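Side-chain contacts in probable cell division protein WhiA (Thermotoga maritima, PDB 3HYI), which probably takes part in cell division and chromosome segregation as a DNA-binding protein that joins a degenerate LAGLIDADG homing endonuclease domain to a helix-turn-helix domain: residues E11-E16 with G123-P128; L33-A38 with F51-F56; G117-G122 with V180-I185. One frame throughout, in Å; residues are numbered along the deposited sequence.

Contact 1: residues E11-E16 with G123-P128; sequences EEIKEE and GSMTNP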
# COMPACT_ATOMS: atom_id res chain seq x y z
N GLU A 11 6.26 -14.94 0.39
CA GLU A 11 6.92 -16.18 0.83
C GLU A 11 7.71 -15.96 2.12
O GLU A 11 7.79 -16.87 2.95
CB GLU A 11 7.83 -16.73 -0.27
CG GLU A 11 8.47 -18.11 0.03
CD GLU A 11 7.47 -19.26 0.13
OE1 GLU A 11 6.27 -19.06 -0.15
OE2 GLU A 11 7.91 -20.37 0.50
N GLU A 12 8.27 -14.77 2.30
CA GLU A 12 8.97 -14.41 3.54
C GLU A 12 8.03 -14.43 4.75
O GLU A 12 8.41 -14.87 5.84
CB GLU A 12 9.64 -13.04 3.42
CG GLU A 12 10.92 -13.06 2.62
CD GLU A 12 11.59 -11.70 2.57
OE1 GLU A 12 12.75 -11.60 3.01
OE2 GLU A 12 10.95 -10.73 2.12
N ILE A 13 6.80 -13.95 4.56
CA ILE A 13 5.76 -14.05 5.58
C ILE A 13 5.42 -15.51 5.86
O ILE A 13 5.33 -15.92 7.01
CB ILE A 13 4.47 -13.31 5.14
CG1 ILE A 13 4.69 -11.80 5.14
CG2 ILE A 13 3.30 -13.65 6.06
CD1 ILE A 13 3.84 -11.09 4.13
N LYS A 14 5.26 -16.30 4.80
CA LYS A 14 4.90 -17.71 4.94
C LYS A 14 5.99 -18.56 5.62
O LYS A 14 5.68 -19.53 6.30
CB LYS A 14 4.52 -18.31 3.58
CG LYS A 14 3.20 -17.76 3.07
CD LYS A 14 2.79 -18.37 1.75
CE LYS A 14 1.48 -17.76 1.27
NZ LYS A 14 0.88 -18.51 0.15
N GLU A 15 7.25 -18.17 5.45
CA GLU A 15 8.37 -18.83 6.14
C GLU A 15 8.29 -18.69 7.66
O GLU A 15 8.69 -19.60 8.39
CB GLU A 15 9.71 -18.29 5.65
CG GLU A 15 10.11 -18.79 4.26
CD GLU A 15 11.34 -18.11 3.73
OE1 GLU A 15 11.64 -16.96 4.14
OE2 GLU A 15 12.03 -18.72 2.88
N GLU A 16 7.79 -17.56 8.15
CA GLU A 16 7.59 -17.34 9.59
C GLU A 16 6.56 -18.30 10.19
O GLU A 16 6.59 -18.56 11.40
CB GLU A 16 7.15 -15.90 9.88
CG GLU A 16 8.26 -14.86 9.78
CD GLU A 16 7.92 -13.56 10.49
OE1 GLU A 16 7.36 -13.61 11.62
OE2 GLU A 16 8.21 -12.48 9.94
N GLY A 123 -3.37 -18.36 -0.23
CA GLY A 123 -3.35 -16.92 -0.01
C GLY A 123 -2.05 -16.27 -0.45
O GLY A 123 -1.08 -16.95 -0.77
N SER A 124 -2.05 -14.94 -0.48
CA SER A 124 -0.82 -14.18 -0.74
C SER A 124 -0.95 -12.76 -0.23
O SER A 124 -2.04 -12.30 0.10
CB SER A 124 -0.47 -14.17 -2.23
OG SER A 124 -1.50 -13.58 -3.01
N MET A 125 0.18 -12.08 -0.15
CA MET A 125 0.23 -10.71 0.31
C MET A 125 1.22 -9.91 -0.51
O MET A 125 2.33 -10.36 -0.81
CB MET A 125 0.62 -10.64 1.78
CG MET A 125 0.42 -9.27 2.38
SD MET A 125 1.30 -9.08 3.94
CE MET A 125 1.12 -7.31 4.19
N THR A 126 0.81 -8.70 -0.86
CA THR A 126 1.63 -7.79 -1.63
C THR A 126 2.64 -7.09 -0.74
O THR A 126 2.41 -6.88 0.46
CB THR A 126 0.75 -6.74 -2.31
OG1 THR A 126 0.16 -7.30 -3.49
CG2 THR A 126 1.59 -5.55 -2.71
N ASN A 127 3.78 -6.74 -1.33
CA ASN A 127 4.75 -5.86 -0.69
C ASN A 127 4.08 -4.50 -0.41
O ASN A 127 3.72 -3.79 -1.35
CB ASN A 127 5.97 -5.68 -1.59
CG ASN A 127 7.17 -5.09 -0.85
OD1 ASN A 127 7.03 -4.27 0.05
ND2 ASN A 127 8.37 -5.52 -1.25
N PRO A 128 3.93 -4.14 0.88
CA PRO A 128 3.19 -2.94 1.28
C PRO A 128 3.91 -1.63 0.97
O PRO A 128 3.36 -0.55 1.19
CB PRO A 128 3.04 -3.12 2.79
CG PRO A 128 4.23 -3.89 3.17
CD PRO A 128 4.47 -4.85 2.05
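Lys14 lays its aliphatic chain toward the start of strand 123-125 and ends on the backbone of Gly123. Its NZ donates a hydrogen bond to Gly123 O at 2.7 Å, and the CE just behind lies 3.4 Å from the same Gly123 O. The bond is moderately bent at the acceptor: the C=O...N angle is 145°, and the ammonium stands 34° off the carbonyl plane. CG is anti to the carbonyl carbon (chi1 -70°), and with the rest of the chain fully extended the charge is carried clear of its own helix. The same NZ bonds Leu120 O and makes a cation-pi contact with Phe119, which places it at the C-terminal end of helix 108-122. Gly123 is the first residue there to leave helical geometry.

One residue earlier, Ile13 supplies the apolar half. Its CD1 reaches the Met125 side chain, 4.0 Å from Met125 CB and closer still to SD, a separation short enough that its exact value is doubtful. The two side chains cross at about a right angle, the methionine running out extended from the strand. Leu182 touches both Ile13 and Met125, which ties this patch to helix 175-184.

Replacing Lys14 with a methionine would probably leave Gly123 O and Leu120 O without their charged donor, and Phe119 without its cation, in a buried place. All four touching residues are buried, and the ammonium there is met by two carbonyl oxygens and an aromatic ring at a helix end. The partial negative charge expected at that end would probably favour the protonated lysine. Helix 9-16 is thus joined to the LAGLIDADG-like helix-strand junction by a charged hydrogen bond and an apolar touch.

Contact 2: residues L33-A38 with F51-F56; sequences LGFIKA and FSLHSF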
# COMPACT_ATOMS: atom_id res chain seq x y z
N LEU A 33 -7.67 -28.53 7.38
CA LEU A 33 -8.90 -28.28 6.64
C LEU A 33 -8.78 -27.03 5.78
O LEU A 33 -9.30 -26.98 4.67
CB LEU A 33 -10.09 -28.14 7.60
CG LEU A 33 -11.48 -28.08 6.95
CD1 LEU A 33 -11.85 -29.43 6.34
CD2 LEU A 33 -12.53 -27.63 7.96
N GLY A 34 -8.07 -26.02 6.30
CA GLY A 34 -7.75 -24.81 5.53
C GLY A 34 -6.97 -25.13 4.27
O GLY A 34 -7.29 -24.63 3.20
N PHE A 35 -5.94 -25.97 4.42
CA PHE A 35 -5.18 -26.49 3.27
C PHE A 35 -6.09 -27.27 2.32
O PHE A 35 -6.04 -27.08 1.10
CB PHE A 35 -4.06 -27.42 3.74
CG PHE A 35 -2.77 -26.72 4.09
CD1 PHE A 35 -1.76 -26.58 3.15
CD2 PHE A 35 -2.55 -26.24 5.38
CE1 PHE A 35 -0.56 -25.95 3.47
CE2 PHE A 35 -1.35 -25.60 5.71
CZ PHE A 35 -0.36 -25.46 4.75
N ILE A 36 -6.92 -28.16 2.89
CA ILE A 36 -7.83 -28.99 2.10
C ILE A 36 -8.86 -28.15 1.34
O ILE A 36 -9.05 -28.35 0.14
CB ILE A 36 -8.59 -30.01 2.99
CG1 ILE A 36 -7.63 -31.06 3.55
CG2 ILE A 36 -9.70 -30.70 2.20
CD1 ILE A 36 -8.28 -32.03 4.51
N LYS A 37 -9.51 -27.22 2.03
CA LYS A 37 -10.52 -26.37 1.40
C LYS A 37 -9.94 -25.49 0.29
O LYS A 37 -10.56 -25.31 -0.76
CB LYS A 37 -11.21 -25.48 2.44
CG LYS A 37 -12.14 -26.22 3.41
CD LYS A 37 -13.23 -27.00 2.70
CE LYS A 37 -14.38 -27.33 3.63
NZ LYS A 37 -15.29 -28.36 3.06
N ALA A 38 -8.74 -24.95 0.52
CA ALA A 38 -8.10 -24.04 -0.43
C ALA A 38 -7.46 -24.77 -1.62
O ALA A 38 -7.68 -24.38 -2.77
CB ALA A 38 -7.07 -23.17 0.27
N PHE A 51 -2.86 -32.33 -2.76
CA PHE A 51 -2.62 -30.91 -2.51
C PHE A 51 -1.74 -30.31 -3.61
O PHE A 51 -0.70 -30.87 -3.95
CB PHE A 51 -1.92 -30.71 -1.17
CG PHE A 51 -2.75 -31.09 0.02
CD1 PHE A 51 -3.61 -30.18 0.61
CD2 PHE A 51 -2.67 -32.37 0.56
CE1 PHE A 51 -4.37 -30.53 1.72
CE2 PHE A 51 -3.43 -32.72 1.66
CZ PHE A 51 -4.29 -31.80 2.24
N SER A 52 -2.17 -29.18 -4.16
CA SER A 52 -1.40 -28.44 -5.16
C SER A 52 -0.92 -27.14 -4.51
O SER A 52 -1.74 -26.29 -4.17
CB SER A 52 -2.27 -28.13 -6.38
OG SER A 52 -2.85 -29.32 -6.90
N LEU A 53 0.39 -27.00 -4.34
CA LEU A 53 0.95 -25.87 -3.60
C LEU A 53 2.06 -25.16 -4.37
O LEU A 53 2.98 -25.80 -4.87
CB LEU A 53 1.50 -26.35 -2.25
CG LEU A 53 0.51 -27.02 -1.29
CD1 LEU A 53 1.24 -27.56 -0.07
CD2 LEU A 53 -0.60 -26.05 -0.87
N HIS A 54 1.97 -23.84 -4.45
CA HIS A 54 2.99 -23.03 -5.11
C HIS A 54 4.03 -22.48 -4.13
O HIS A 54 5.00 -21.84 -4.54
CB HIS A 54 2.34 -21.88 -5.88
CG HIS A 54 1.44 -22.34 -6.99
ND1 HIS A 54 0.16 -22.77 -6.77
CD2 HIS A 54 1.66 -22.45 -8.32
CE1 HIS A 54 -0.39 -23.12 -7.93
NE2 HIS A 54 0.50 -22.94 -8.88
N SER A 55 3.84 -22.76 -2.84
CA SER A 55 4.74 -22.29 -1.80
C SER A 55 5.48 -23.45 -1.15
O SER A 55 4.87 -24.47 -0.80
CB SER A 55 3.95 -21.52 -0.74
OG SER A 55 4.77 -21.13 0.34
N PHE A 56 6.79 -23.30 -0.98
CA PHE A 56 7.60 -24.28 -0.24
C PHE A 56 7.36 -24.17 1.26
O PHE A 56 7.39 -25.18 1.96
CB PHE A 56 9.09 -24.11 -0.55
CG PHE A 56 9.48 -24.61 -1.91
CD1 PHE A 56 9.77 -23.71 -2.94
CD2 PHE A 56 9.55 -25.97 -2.17
CE1 PHE A 56 10.12 -24.17 -4.20
CE2 PHE A 56 9.90 -26.43 -3.43
CZ PHE A 56 10.18 -25.53 -4.44
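Phe51 opens the strand segment by thrusting its ring at the helical turn of Phe35 and Ile36. The approach is edge-on to the backbone: Phe35 C and Ile36 N both lie in the ring plane at its rim, with Phe51 CE1 3.7 Å from Ile36 N. Two aliphatic groups meet the ring obliquely, Phe35 CB at 3.7 Å from Phe51 CE1 and Ile36 CG1 at 3.7 Å from Phe51 CZ. With chi1 -68° Ile36 holds CG1 anti to its carbonyl carbon, on the side where the ring lies. Two residues along the strand, Leu53 sets out to the side of the helix, but its CD2 reaches the edge of the Phe35 ring, near the ring plane and 4.2 Å from Phe35 CD1. Beyond the strand, Ser55 takes the N-cap position of helix 56-68, its OG bonding Ala58 N.

The short axes of helix 33-38 and strand 51-53 run 8.7 Å apart at 86°, so the helix passes nearly square across this strand. Leu62 of helix 56-68 touches both Phe51 and Leu53, while Phe35 also packs on Leu120 and Ser121 of helix 108-122. A helix followed by a beta hairpin that folds back against it is the opening unit of the LAGLIDADG fold, here in the first half of the degenerate LAGLIDADG domain.

Contact 3: residues G117-G122 with V180-I185; sequences GLFLSG and VFLEAI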
# COMPACT_ATOMS: atom_id res chain seq x y z
N GLY A 117 -4.04 -21.96 7.54
CA GLY A 117 -4.06 -22.95 6.47
C GLY A 117 -4.52 -22.37 5.14
O GLY A 117 -3.90 -22.62 4.11
N LEU A 118 -5.61 -21.61 5.17
CA LEU A 118 -6.13 -20.94 3.97
C LEU A 118 -5.10 -20.02 3.32
O LEU A 118 -4.93 -20.01 2.10
CB LEU A 118 -7.38 -20.11 4.31
CG LEU A 118 -8.71 -20.84 4.50
CD1 LEU A 118 -9.81 -19.84 4.82
CD2 LEU A 118 -9.08 -21.66 3.26
N PHE A 119 -4.41 -19.25 4.16
CA PHE A 119 -3.43 -18.27 3.70
C PHE A 119 -2.16 -18.91 3.15
O PHE A 119 -1.67 -18.51 2.09
CB PHE A 119 -3.07 -17.32 4.85
CG PHE A 119 -2.04 -16.30 4.48
CD1 PHE A 119 -0.71 -16.47 4.85
CD2 PHE A 119 -2.39 -15.17 3.75
CE1 PHE A 119 0.24 -15.54 4.51
CE2 PHE A 119 -1.43 -14.23 3.40
CZ PHE A 119 -0.12 -14.41 3.78
N LEU A 120 -1.62 -19.87 3.89
CA LEU A 120 -0.41 -20.57 3.46
C LEU A 120 -0.61 -21.24 2.11
O LEU A 120 0.21 -21.08 1.20
CB LEU A 120 0.02 -21.61 4.50
CG LEU A 120 0.85 -21.10 5.68
CD1 LEU A 120 0.92 -22.16 6.76
CD2 LEU A 120 2.26 -20.68 5.25
N SER A 121 -1.71 -21.97 1.97
CA SER A 121 -1.95 -22.79 0.79
C SER A 121 -2.38 -21.98 -0.44
O SER A 121 -1.79 -22.11 -1.51
CB SER A 121 -3.00 -23.88 1.09
OG SER A 121 -4.24 -23.32 1.48
N GLY A 122 -3.41 -21.14 -0.27
CA GLY A 122 -3.99 -20.41 -1.40
C GLY A 122 -3.98 -18.89 -1.29
O GLY A 122 -4.51 -18.21 -2.17
N VAL A 180 -3.42 -7.07 11.86
CA VAL A 180 -4.21 -7.86 12.81
C VAL A 180 -4.30 -9.31 12.34
O VAL A 180 -4.11 -10.24 13.12
CB VAL A 180 -5.65 -7.31 12.96
CG1 VAL A 180 -6.47 -8.20 13.87
CG2 VAL A 180 -5.62 -5.88 13.50
N PHE A 181 -4.61 -9.47 11.05
CA PHE A 181 -4.70 -10.78 10.42
C PHE A 181 -3.38 -11.54 10.55
O PHE A 181 -3.36 -12.69 10.99
CB PHE A 181 -5.06 -10.62 8.94
CG PHE A 181 -5.25 -11.92 8.21
CD1 PHE A 181 -6.50 -12.50 8.11
CD2 PHE A 181 -4.16 -12.56 7.62
CE1 PHE A 181 -6.68 -13.70 7.43
CE2 PHE A 181 -4.33 -13.76 6.94
CZ PHE A 181 -5.59 -14.33 6.85
N LEU A 182 -2.29 -10.88 10.17
CA LEU A 182 -0.97 -11.51 10.18
C LEU A 182 -0.53 -11.90 11.59
O LEU A 182 0.00 -12.99 11.79
CB LEU A 182 0.07 -10.60 9.53
CG LEU A 182 -0.06 -10.42 8.01
CD1 LEU A 182 0.93 -9.39 7.52
CD2 LEU A 182 0.12 -11.74 7.27
N GLU A 183 -0.74 -11.00 12.55
CA GLU A 183 -0.38 -11.29 13.94
C GLU A 183 -1.25 -12.40 14.53
O GLU A 183 -0.75 -13.24 15.28
CB GLU A 183 -0.49 -10.03 14.80
CG GLU A 183 0.03 -10.25 16.22
CD GLU A 183 0.27 -8.96 16.98
OE1 GLU A 183 0.01 -7.87 16.44
OE2 GLU A 183 0.73 -9.05 18.14
N ALA A 184 -2.53 -12.41 14.20
CA ALA A 184 -3.45 -13.46 14.64
C ALA A 184 -2.95 -14.85 14.24
O ALA A 184 -2.98 -15.77 15.06
CB ALA A 184 -4.85 -13.21 14.09
N ILE A 185 -2.48 -14.99 13.00
CA ILE A 185 -2.01 -16.28 12.49
C ILE A 185 -0.54 -16.61 12.85
O ILE A 185 -0.05 -17.69 12.52
CB ILE A 185 -2.25 -16.44 10.96
CG1 ILE A 185 -1.39 -15.46 10.14
CG2 ILE A 185 -3.74 -16.25 10.64
CD1 ILE A 185 -1.59 -15.59 8.64
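Phe119 carries most of this contact, with Phe181 and Ile185 supplying the larger part of the surface opposite. The two phenylalanines form an offset edge-to-face pair: the edge of Phe181 turns to the face of Phe119, the planes stand at 64° and the centroids are 6.0 Å apart. The closest atoms are Phe119 CD2 and Phe181 CE2, at 4.0 Å. Both rings leave their helices with CG anti to the backbone N, each reaching into the space between the two segments.

Ile185 meets the other ortho carbon, its CD1 lying 4.0 Å from Phe119 CD1, with the side chains crossing at about a right angle. Its chi1 of 67° sets CG1 between the backbone N and the carbonyl carbon, and the extended arm beyond carries CD1 to the ring. Leu182 adds a looser touch, CD2 being 4.4 Å from Phe119 CZ.

Within helix 108-122, Gly117 O is gripped by two donors, Ser121 N at 3.1 Å and Ser121 OG at 2.7 Å, arriving from opposite faces of its plane.

Helix 108-122 has the position of the second LAGLIDADG helix, consistent with the family, and Phe119 joins it to helix 175-184, which follows the second four-stranded sheet in sequence. Strand 134-138 packs against both helices through Leu134, which touches Phe119, Phe181 and Leu182, while Leu118 and Ser121 meet helix 25-39 at Ala38.

From the N terminus, helix 9-16 opens contact 1, whose loop closes only at strand 123-125. Contact 2 opens and closes inside it, joining helix 25-39 to strand 48-53 of the first four-stranded sheet. Contact 3 opens on helix 108-122, just before contact 1 closes, and ends on helix 175-184, so contacts 1 and 3 cross, with centres about 9 Å apart. Contacts 2 and 3 follow in series and belong to the two LAGLIDADG-like halves, yet meet where helices 25-39 and 108-122 pack together, as the paired LAGLIDADG helices do in this fold. Glu11 reaches Ser55, tying contact 1 to contact 2; helix 9-16 thus touches both halves of the domain.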